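Tyrosine specific protein phosphatase (Trypanosoma cruzi, PDB 4AZ1) probably removes phosphate groups from phosphotyrosine residues of proteins, as a member of the classical protein tyrosine phosphatase family. Local coordinates at residues K112-L122 with H184-W194; Y133-S142 with I153-Y161. All coordinates share one frame; numbering follows the deposited sequence.

Contact 1: residues K112-L122 with H184-W194; sequences KISLVIMVTKL and HKFTQVQYTGW. With FMT (formic acid), chain G.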
loop_
_atom_site.group_PDB
_atom_site.type_symbol
_atom_site.label_atom_id
_atom_site.label_comp_id
_atom_site.label_asym_id
_atom_site.label_seq_id
_atom_site.Cartn_x
_atom_site.Cartn_y
_atom_site.Cartn_z
ATOM N N LYS A 112 -16.816 1.925 -5.961
ATOM C CA LYS A 112 -17.651 0.726 -6.081
ATOM C C LYS A 112 -17.349 -0.017 -7.386
ATOM O O LYS A 112 -18.254 -0.477 -8.088
ATOM C CB LYS A 112 -19.155 1.072 -5.998
ATOM C CG LYS A 112 -19.561 1.900 -4.772
ATOM C CD LYS A 112 -19.113 1.241 -3.474
ATOM C CE LYS A 112 -19.225 2.204 -2.283
ATOM N NZ LYS A 112 -18.469 1.711 -1.091
ATOM N N ILE A 113 -16.069 -0.128 -7.710
ATOM C CA ILE A 113 -15.663 -0.812 -8.927
ATOM C C ILE A 113 -16.059 -2.289 -8.840
ATOM O O ILE A 113 -15.840 -2.940 -7.811
ATOM C CB ILE A 113 -14.158 -0.641 -9.170
ATOM C CG1 ILE A 113 -13.836 0.842 -9.394
ATOM C CG2 ILE A 113 -13.694 -1.494 -10.344
ATOM C CD1 ILE A 113 -14.632 1.485 -10.539
ATOM N N SER A 114 -16.669 -2.810 -9.902
ATOM C CA SER A 114 -17.168 -4.183 -9.876
ATOM C C SER A 114 -16.212 -5.186 -10.549
ATOM O O SER A 114 -16.225 -6.379 -10.222
ATOM C CB SER A 114 -18.593 -4.244 -10.454
ATOM O OG SER A 114 -18.903 -5.522 -10.975
ATOM N N LEU A 115 -15.359 -4.702 -11.453
ATOM C CA LEU A 115 -14.509 -5.605 -12.224
ATOM C C LEU A 115 -13.133 -5.004 -12.487
ATOM O O LEU A 115 -13.000 -3.893 -13.023
ATOM C CB LEU A 115 -15.176 -6.001 -13.556
ATOM C CG LEU A 115 -14.334 -6.824 -14.542
ATOM C CD1 LEU A 115 -13.949 -8.170 -13.932
ATOM C CD2 LEU A 115 -15.066 -7.038 -15.867
ATOM N N VAL A 116 -12.116 -5.757 -12.092
ATOM C CA VAL A 116 -10.734 -5.393 -12.314
ATOM C C VAL A 116 -10.110 -6.454 -13.195
ATOM O O VAL A 116 -10.178 -7.651 -12.879
ATOM C CB VAL A 116 -9.948 -5.366 -10.985
ATOM C CG1 VAL A 116 -8.436 -5.234 -11.276
ATOM C CG2 VAL A 116 -10.441 -4.210 -10.121
ATOM N N ILE A 117 -9.515 -6.030 -14.302
ATOM C CA ILE A 117 -8.847 -6.972 -15.178
ATOM C C ILE A 117 -7.367 -6.666 -15.186
ATOM O O ILE A 117 -6.964 -5.526 -15.431
ATOM C CB ILE A 117 -9.377 -6.891 -16.605
ATOM C CG1 ILE A 117 -10.855 -7.276 -16.622
ATOM C CG2 ILE A 117 -8.570 -7.816 -17.533
ATOM C CD1 ILE A 117 -11.440 -7.292 -18.003
ATOM N N MET A 118 -6.567 -7.691 -14.881
ATOM C CA MET A 118 -5.125 -7.566 -14.810
ATOM C C MET A 118 -4.539 -8.417 -15.933
ATOM O O MET A 118 -4.751 -9.635 -15.969
ATOM C CB MET A 118 -4.627 -8.061 -13.435
ATOM C CG MET A 118 -3.114 -8.049 -13.311
ATOM S SD MET A 118 -2.621 -8.641 -11.682
ATOM C CE MET A 118 -0.845 -8.717 -11.929
ATOM N N VAL A 119 -3.820 -7.775 -16.856
ATOM C CA VAL A 119 -3.298 -8.467 -18.030
ATOM C C VAL A 119 -1.770 -8.586 -18.007
ATOM O O VAL A 119 -1.073 -8.177 -18.941
ATOM C CB VAL A 119 -3.770 -7.765 -19.349
ATOM C CG1 VAL A 119 -3.488 -8.639 -20.532
ATOM C CG2 VAL A 119 -5.264 -7.520 -19.296
ATOM N N THR A 120 -1.248 -9.141 -16.925
ATOM C CA THR A 120 0.180 -9.370 -16.799
ATOM C C THR A 120 0.388 -10.375 -15.676
ATOM O O THR A 120 -0.493 -10.546 -14.828
ATOM C CB THR A 120 0.943 -8.041 -16.451
ATOM O OG1 THR A 120 2.349 -8.290 -16.376
ATOM C CG2 THR A 120 0.466 -7.469 -15.104
ATOM N N LYS A 121 1.539 -11.046 -15.672
ATOM C CA LYS A 121 2.025 -11.672 -14.441
ATOM C C LYS A 121 2.702 -10.627 -13.568
ATOM O O LYS A 121 3.055 -9.532 -14.043
ATOM C CB LYS A 121 3.023 -12.795 -14.730
ATOM C CG LYS A 121 2.432 -13.939 -15.540
ATOM C CD LYS A 121 3.391 -15.099 -15.566
ATOM C CE LYS A 121 3.870 -15.355 -16.966
ATOM N NZ LYS A 121 4.402 -16.740 -17.046
ATOM N N LEU A 122 2.895 -10.984 -12.301
ATOM C CA LEU A 122 3.618 -10.150 -11.346
ATOM C C LEU A 122 5.047 -9.921 -11.827
ATOM O O LEU A 122 5.588 -8.819 -11.676
ATOM C CB LEU A 122 3.653 -10.850 -9.965
ATOM C CG LEU A 122 2.283 -10.982 -9.282
ATOM C CD1 LEU A 122 2.367 -11.936 -8.048
ATOM C CD2 LEU A 122 1.772 -9.602 -8.868
ATOM N N HIS A 184 -17.741 -4.174 0.193
ATOM C CA HIS A 184 -17.939 -4.078 -1.245
ATOM C C HIS A 184 -17.301 -5.272 -1.946
ATOM O O HIS A 184 -16.084 -5.491 -1.836
ATOM C CB HIS A 184 -17.358 -2.774 -1.806
ATOM C CG HIS A 184 -17.366 -2.706 -3.306
ATOM N ND1 HIS A 184 -18.522 -2.520 -4.038
ATOM C CD2 HIS A 184 -16.367 -2.814 -4.213
ATOM C CE1 HIS A 184 -18.233 -2.512 -5.326
ATOM N NE2 HIS A 184 -16.932 -2.687 -5.463
ATOM N N LYS A 185 -18.122 -6.040 -2.659
ATOM C CA LYS A 185 -17.641 -7.190 -3.419
ATOM C C LYS A 185 -17.186 -6.759 -4.805
ATOM O O LYS A 185 -17.783 -5.874 -5.415
ATOM C CB LYS A 185 -18.746 -8.234 -3.561
ATOM C CG LYS A 185 -19.198 -8.835 -2.240
ATOM C CD LYS A 185 -20.249 -9.909 -2.453
ATOM C CE LYS A 185 -20.603 -10.577 -1.133
ATOM N NZ LYS A 185 -21.554 -11.702 -1.324
ATOM N N PHE A 186 -16.119 -7.377 -5.296
ATOM C CA PHE A 186 -15.700 -7.177 -6.674
ATOM C C PHE A 186 -14.956 -8.410 -7.185
ATOM O O PHE A 186 -14.521 -9.269 -6.397
ATOM C CB PHE A 186 -14.870 -5.886 -6.830
ATOM C CG PHE A 186 -13.430 -6.011 -6.391
ATOM C CD1 PHE A 186 -13.083 -5.899 -5.051
ATOM C CD2 PHE A 186 -12.421 -6.223 -7.329
ATOM C CE1 PHE A 186 -11.753 -6.002 -4.646
ATOM C CE2 PHE A 186 -11.083 -6.329 -6.942
ATOM C CZ PHE A 186 -10.750 -6.212 -5.593
ATOM N N THR A 187 -14.850 -8.514 -8.506
ATOM C CA THR A 187 -14.140 -9.620 -9.133
ATOM C C THR A 187 -12.847 -9.091 -9.770
ATOM O O THR A 187 -12.874 -8.093 -10.501
ATOM C CB THR A 187 -15.042 -10.304 -10.184
ATOM O OG1 THR A 187 -16.293 -10.666 -9.577
ATOM C CG2 THR A 187 -14.382 -11.549 -10.740
ATOM N N GLN A 188 -11.713 -9.717 -9.454
ATOM C CA GLN A 188 -10.480 -9.475 -10.211
ATOM C C GLN A 188 -10.203 -10.667 -11.119
ATOM O O GLN A 188 -10.267 -11.817 -10.686
ATOM C CB GLN A 188 -9.260 -9.209 -9.308
ATOM C CG GLN A 188 -7.997 -8.805 -10.082
ATOM C CD GLN A 188 -6.806 -9.716 -9.783
ATOM O OE1 GLN A 188 -6.977 -10.867 -9.361
ATOM N NE2 GLN A 188 -5.594 -9.200 -9.991
ATOM N N VAL A 189 -9.906 -10.387 -12.387
ATOM C CA VAL A 189 -9.619 -11.437 -13.357
ATOM C C VAL A 189 -8.182 -11.206 -13.831
ATOM O O VAL A 189 -7.867 -10.146 -14.364
ATOM C CB VAL A 189 -10.589 -11.363 -14.558
ATOM C CG1 VAL A 189 -10.366 -12.542 -15.513
ATOM C CG2 VAL A 189 -12.041 -11.368 -14.072
ATOM N N GLN A 190 -7.301 -12.175 -13.610
ATOM C CA GLN A 190 -5.921 -12.027 -14.053
ATOM C C GLN A 190 -5.646 -12.968 -15.221
ATOM O O GLN A 190 -5.894 -14.175 -15.140
ATOM C CB GLN A 190 -4.929 -12.298 -12.906
ATOM C CG GLN A 190 -3.448 -12.087 -13.291
ATOM C CD GLN A 190 -2.492 -12.510 -12.188
ATOM O OE1 GLN A 190 -2.910 -13.118 -11.195
ATOM N NE2 GLN A 190 -1.200 -12.181 -12.349
ATOM N N TYR A 191 -5.117 -12.410 -16.303
ATOM C CA TYR A 191 -4.756 -13.194 -17.474
ATOM C C TYR A 191 -3.234 -13.207 -17.584
ATOM O O TYR A 191 -2.597 -12.153 -17.767
ATOM C CB TYR A 191 -5.402 -12.569 -18.717
ATOM C CG TYR A 191 -4.957 -13.165 -20.030
ATOM C CD1 TYR A 191 -4.788 -14.527 -20.168
ATOM C CD2 TYR A 191 -4.713 -12.350 -21.142
ATOM C CE1 TYR A 191 -4.371 -15.079 -21.365
ATOM C CE2 TYR A 191 -4.317 -12.892 -22.350
ATOM C CZ TYR A 191 -4.145 -14.259 -22.456
ATOM O OH TYR A 191 -3.746 -14.822 -23.651
ATOM N N THR A 192 -2.655 -14.404 -17.469
ATOM C CA THR A 192 -1.199 -14.568 -17.401
ATOM C C THR A 192 -0.626 -15.257 -18.639
ATOM O O THR A 192 0.525 -15.707 -18.622
ATOM C CB THR A 192 -0.782 -15.419 -16.170
ATOM O OG1 THR A 192 -1.405 -16.705 -16.254
ATOM C CG2 THR A 192 -1.177 -14.753 -14.874
ATOM N N GLY A 193 -1.415 -15.346 -19.707
ATOM C CA GLY A 193 -0.970 -16.059 -20.894
ATOM C C GLY A 193 -0.546 -15.139 -22.034
ATOM O O GLY A 193 -0.403 -15.582 -23.177
ATOM N N TRP A 194 -0.347 -13.858 -21.731
ATOM C CA TRP A 194 0.105 -12.903 -22.732
ATOM C C TRP A 194 1.260 -12.055 -22.164
ATOM O O TRP A 194 1.035 -11.033 -21.511
ATOM C CB TRP A 194 -1.071 -12.022 -23.164
ATOM C CG TRP A 194 -0.703 -10.992 -24.183
ATOM C CD1 TRP A 194 0.447 -10.941 -24.917
ATOM C CD2 TRP A 194 -1.487 -9.862 -24.589
ATOM N NE1 TRP A 194 0.423 -9.864 -25.757
ATOM C CE2 TRP A 194 -0.747 -9.178 -25.575
ATOM C CE3 TRP A 194 -2.741 -9.366 -24.219
ATOM C CZ2 TRP A 194 -1.216 -8.023 -26.193
ATOM C CZ3 TRP A 194 -3.206 -8.213 -24.834
ATOM C CH2 TRP A 194 -2.446 -7.560 -25.810
HETATM C C FMT G . 1.412 -14.410 -11.415
HETATM O O1 FMT G . 1.141 -13.219 -11.572
HETATM O O2 FMT G . 2.230 -15.022 -12.107
HETATM O O HOH W 1 1.696 -18.836 -17.679
#
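With CG anti to the backbone N (chi1 172°), His-184 brings its imidazole ring against Lys-112 and to the carbonyl of Ile-113. His-184 NE2 donates to Ile-113 O at 2.6 Å; the oxygen lies in the ring plane, but the donor sits above the carbonyl plane. Lys-112 CA covers one ring face in a CH-pi contact, 3.7 Å from the centroid of the His-184 ring. At the other end Gln-190, CG anti to the backbone N (chi1 -177°) and extended beyond it, runs alongside Met-118, and its NE2 reaches Thr-120 O at 3.1 Å, in plane and on a lone pair. Gln-190 NE2 also donates to O1 of a formic acid, probably from the crystallisation liquor, at 2.7 Å, and that oxygen accepts from Leu-122 N too. Five backbone bonds join the strands between these ends. Leu-115 CD1 meets Val-189 CG2 at 3.7 Å on the face covered by helix 203-215; on the other, Met-118 SD lies 3.5 Å from Gln-188 NE2, while Arg-172 holds the OE1 of both Gln-188 and Gln-190. Pairing of strands 115-118 and 184-191, nearly aligned at 14°, is typical of the parallel centre of the mixed sheet in the tyrosine phosphatase fold.

Contact 2: residues Y133-S142 with I153-Y161; sequences YWPEERGSGS and ISEDPGKAY
Tyr-161 reaches across to the loop 133-142 and gives its phenolic proton to Pro-135 O, with 2.7 Å between Tyr-161 OH and that oxygen. Its CG stands anti to the carbonyl carbon (chi1 -78°), and the ring is turned with the acceptor at its edge, near the ring plane. The hydroxyl also packs against the proline ring, Tyr-161 OH lying 3.4 Å from Pro-135 CD. Glu-137 runs antiparallel alongside the tyrosine, the carboxylate and ring planes 62° apart. Glu-137 CG comes 3.3 Å from Tyr-161 CD2, and a bend beyond it turns the carboxylate back toward Tyr-161 CB, though this glutamate is poorly ordered. Within 153-161, the carboxylate carbon of Glu-155 lies over one face of the same ring, toward its rim.

Ile-153 holds CG1 anti to its backbone N (chi1 178°), and the extended branch carries Ile-153 CD1 to 3.6 Å from Tyr-133 O. Pro-135 CG rests 3.5 Å from Ile-153 O, while Leu-174 of strand 169-177 touches the proline as well. Farther along, Ser-142 OG and Ser-154 OG lie 3.0 Å apart in a hydrogen bond that either could donate. Next to them, Glu-155 N donates to Gly-141 O at 2.8 Å. Ser-142 and Ser-154, a non-hydrogen-bonded antiparallel pair, start the pairing of strand 142-145, the outermost of the sheet within the chain, with strand 151-164.

Chemically, neutral hydrogen bonds join loop to strand, whereas Glu-137 OE1 and Glu-155 OE2, 4.3 Å apart, may repel each other if both are charged, consistent with the disorder of Glu-137.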
loop_
_atom_site.group_PDB
_atom_site.type_symbol
_atom_site.label_atom_id
_atom_site.label_comp_id
_atom_site.label_asym_id
_atom_site.label_seq_id
_atom_site.Cartn_x
_atom_site.Cartn_y
_atom_site.Cartn_z
ATOM N N TYR A 133 -1.906 -7.381 -4.753
ATOM C CA TYR A 133 -2.829 -6.657 -3.889
ATOM C C TYR A 133 -4.010 -7.521 -3.437
ATOM O O TYR A 133 -4.984 -7.011 -2.881
ATOM C CB TYR A 133 -3.298 -5.369 -4.570
ATOM C CG TYR A 133 -3.817 -5.586 -5.977
ATOM C CD1 TYR A 133 -5.136 -5.948 -6.201
ATOM C CD2 TYR A 133 -2.989 -5.404 -7.078
ATOM C CE1 TYR A 133 -5.629 -6.134 -7.487
ATOM C CE2 TYR A 133 -3.473 -5.592 -8.384
ATOM C CZ TYR A 133 -4.789 -5.958 -8.571
ATOM O OH TYR A 133 -5.282 -6.141 -9.844
ATOM N N TRP A 134 -3.909 -8.831 -3.665
ATOM C CA TRP A 134 -4.964 -9.771 -3.273
ATOM C C TRP A 134 -4.407 -10.783 -2.283
ATOM O O TRP A 134 -3.203 -11.022 -2.273
ATOM C CB TRP A 134 -5.511 -10.505 -4.506
ATOM C CG TRP A 134 -4.442 -11.233 -5.259
ATOM C CD1 TRP A 134 -3.988 -12.501 -5.024
ATOM C CD2 TRP A 134 -3.683 -10.727 -6.360
ATOM N NE1 TRP A 134 -2.989 -12.813 -5.917
ATOM C CE2 TRP A 134 -2.785 -11.744 -6.746
ATOM C CE3 TRP A 134 -3.681 -9.513 -7.059
ATOM C CZ2 TRP A 134 -1.890 -11.583 -7.816
ATOM C CZ3 TRP A 134 -2.789 -9.352 -8.117
ATOM C CH2 TRP A 134 -1.910 -10.380 -8.486
ATOM N N PRO A 135 -5.281 -11.382 -1.446
ATOM C CA PRO A 135 -4.782 -12.388 -0.498
ATOM C C PRO A 135 -4.339 -13.632 -1.247
ATOM O O PRO A 135 -4.974 -14.008 -2.240
ATOM C CB PRO A 135 -6.017 -12.736 0.365
ATOM C CG PRO A 135 -7.100 -11.715 -0.015
ATOM C CD PRO A 135 -6.751 -11.223 -1.386
ATOM N N GLU A 136 -3.268 -14.264 -0.779
ATOM C CA GLU A 136 -2.810 -15.499 -1.387
ATOM C C GLU A 136 -3.698 -16.646 -0.931
ATOM O O GLU A 136 -4.060 -16.719 0.264
ATOM C CB GLU A 136 -1.364 -15.795 -0.978
ATOM C CG GLU A 136 -0.299 -14.977 -1.694
ATOM C CD GLU A 136 1.107 -15.425 -1.316
ATOM O OE1 GLU A 136 1.406 -15.494 -0.100
ATOM O OE2 GLU A 136 1.902 -15.723 -2.233
ATOM N N GLU A 137 -4.032 -17.536 -1.872
ATOM C CA GLU A 137 -4.752 -18.781 -1.574
ATOM C C GLU A 137 -4.266 -19.483 -0.309
ATOM O O GLU A 137 -5.067 -19.913 0.526
ATOM C CB GLU A 137 -4.606 -19.757 -2.742
ATOM C CG GLU A 137 -5.517 -19.489 -3.915
ATOM C CD GLU A 137 -6.587 -20.553 -4.076
ATOM O OE1 GLU A 137 -7.256 -20.888 -3.073
ATOM O OE2 GLU A 137 -6.755 -21.053 -5.211
ATOM N N ARG A 138 -2.947 -19.588 -0.175
ATOM C CA ARG A 138 -2.333 -20.307 0.941
ATOM C C ARG A 138 -2.384 -19.542 2.268
ATOM O O ARG A 138 -1.799 -19.983 3.266
ATOM C CB ARG A 138 -0.883 -20.660 0.597
ATOM N N GLY A 139 -3.091 -18.412 2.288
ATOM C CA GLY A 139 -3.123 -17.559 3.467
ATOM C C GLY A 139 -4.372 -17.686 4.328
ATOM O O GLY A 139 -5.178 -18.605 4.144
ATOM N N SER A 140 -4.525 -16.754 5.268
ATOM C CA SER A 140 -5.680 -16.717 6.173
ATOM C C SER A 140 -6.964 -16.325 5.435
ATOM O O SER A 140 -8.060 -16.464 5.980
ATOM C CB SER A 140 -5.439 -15.727 7.325
ATOM O OG SER A 140 -5.578 -14.378 6.886
ATOM N N GLY A 141 -6.821 -15.826 4.208
ATOM C CA GLY A 141 -7.963 -15.380 3.427
ATOM C C GLY A 141 -8.212 -13.877 3.443
ATOM O O GLY A 141 -9.084 -13.390 2.716
ATOM N N SER A 142 -7.455 -13.145 4.265
ATOM C CA SER A 142 -7.585 -11.684 4.376
ATOM C C SER A 142 -6.215 -11.029 4.491
ATOM O O SER A 142 -5.362 -11.512 5.228
ATOM C CB SER A 142 -8.365 -11.299 5.643
ATOM O OG SER A 142 -9.733 -11.632 5.554
ATOM N N ILE A 153 -8.935 -6.499 2.544
ATOM C CA ILE A 153 -9.445 -7.195 1.365
ATOM C C ILE A 153 -9.403 -8.712 1.621
ATOM O O ILE A 153 -8.409 -9.244 2.146
ATOM C CB ILE A 153 -8.705 -6.737 0.073
ATOM C CG1 ILE A 153 -9.206 -7.494 -1.162
ATOM C CG2 ILE A 153 -7.221 -6.872 0.224
ATOM C CD1 ILE A 153 -8.574 -6.964 -2.482
ATOM N N SER A 154 -10.497 -9.400 1.298
ATOM C CA SER A 154 -10.652 -10.792 1.705
ATOM C C SER A 154 -11.138 -11.641 0.557
ATOM O O SER A 154 -11.760 -11.138 -0.387
ATOM C CB SER A 154 -11.673 -10.923 2.844
ATOM O OG SER A 154 -11.464 -9.956 3.847
ATOM N N GLU A 155 -10.879 -12.940 0.649
ATOM C CA GLU A 155 -11.442 -13.884 -0.296
ATOM C C GLU A 155 -12.924 -14.049 0.037
ATOM O O GLU A 155 -13.278 -14.171 1.201
ATOM C CB GLU A 155 -10.712 -15.227 -0.214
ATOM C CG GLU A 155 -11.255 -16.264 -1.197
ATOM C CD GLU A 155 -10.321 -17.443 -1.415
ATOM O OE1 GLU A 155 -9.303 -17.549 -0.682
ATOM O OE2 GLU A 155 -10.617 -18.259 -2.327
ATOM N N ASP A 156 -13.787 -14.010 -0.973
ATOM C CA ASP A 156 -15.220 -14.194 -0.748
ATOM C C ASP A 156 -15.464 -15.600 -0.202
ATOM O O ASP A 156 -15.160 -16.589 -0.876
ATOM C CB ASP A 156 -15.997 -13.960 -2.052
ATOM C CG ASP A 156 -17.512 -13.877 -1.843
ATOM O OD1 ASP A 156 -18.075 -14.666 -1.036
ATOM O OD2 ASP A 156 -18.141 -13.019 -2.508
ATOM N N PRO A 157 -15.990 -15.693 1.039
ATOM C CA PRO A 157 -16.174 -16.985 1.714
ATOM C C PRO A 157 -17.114 -17.920 0.964
ATOM O O PRO A 157 -17.043 -19.137 1.158
ATOM C CB PRO A 157 -16.828 -16.607 3.054
ATOM C CG PRO A 157 -16.483 -15.183 3.273
ATOM C CD PRO A 157 -16.335 -14.553 1.910
ATOM N N GLY A 158 -17.994 -17.363 0.140
ATOM C CA GLY A 158 -18.994 -18.173 -0.527
ATOM C C GLY A 158 -18.724 -18.309 -2.009
ATOM O O GLY A 158 -19.621 -18.646 -2.782
ATOM N N LYS A 159 -17.482 -18.047 -2.410
ATOM C CA LYS A 159 -17.113 -18.135 -3.812
ATOM C C LYS A 159 -15.593 -18.220 -3.952
ATOM O O LYS A 159 -14.906 -17.204 -3.873
ATOM C CB LYS A 159 -17.658 -16.914 -4.554
ATOM C CG LYS A 159 -17.979 -17.145 -6.014
ATOM C CD LYS A 159 -18.747 -15.961 -6.582
ATOM C CE LYS A 159 -19.026 -16.148 -8.063
ATOM N NZ LYS A 159 -19.657 -14.939 -8.655
ATOM N N ALA A 160 -15.076 -19.429 -4.176
ATOM C CA ALA A 160 -13.627 -19.665 -4.246
ATOM C C ALA A 160 -12.949 -19.133 -5.520
ATOM O O ALA A 160 -13.605 -18.914 -6.550
ATOM C CB ALA A 160 -13.330 -21.147 -4.076
ATOM N N TYR A 161 -11.632 -18.937 -5.443
ATOM C CA TYR A 161 -10.843 -18.521 -6.603
ATOM C C TYR A 161 -11.009 -19.558 -7.705
ATOM O O TYR A 161 -11.023 -20.754 -7.420
ATOM C CB TYR A 161 -9.357 -18.472 -6.255
ATOM C CG TYR A 161 -8.872 -17.276 -5.461
ATOM C CD1 TYR A 161 -9.748 -16.302 -4.993
ATOM C CD2 TYR A 161 -7.515 -17.134 -5.172
ATOM C CE1 TYR A 161 -9.280 -15.207 -4.259
ATOM C CE2 TYR A 161 -7.034 -16.053 -4.441
ATOM C CZ TYR A 161 -7.921 -15.094 -3.984
ATOM O OH TYR A 161 -7.442 -14.021 -3.259
#

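Contact 2 is nested along the chain inside the loop that contact 1 closes: 112-122 comes first, then 133-142 and 153-161, and finally 184-194. Both belong to the same mixed sheet, contact 1 joining two central strands, its centre about 9 Å from that of the chain, and contact 2 lying toward the edge strand 142-145, with strand 169-177 between them. Their centres are about 14 Å apart, yet they touch. Tyr-133 OH probably accepts a hydrogen bond from Gln-188 NE2, 3.1 Å away, and is also hydrogen-bonded to His-225; Trp-134 CZ3 packs 3.6 Å from Met-118 SD. The start of loop 133-142 thus folds back over the central strands, tying edge to core.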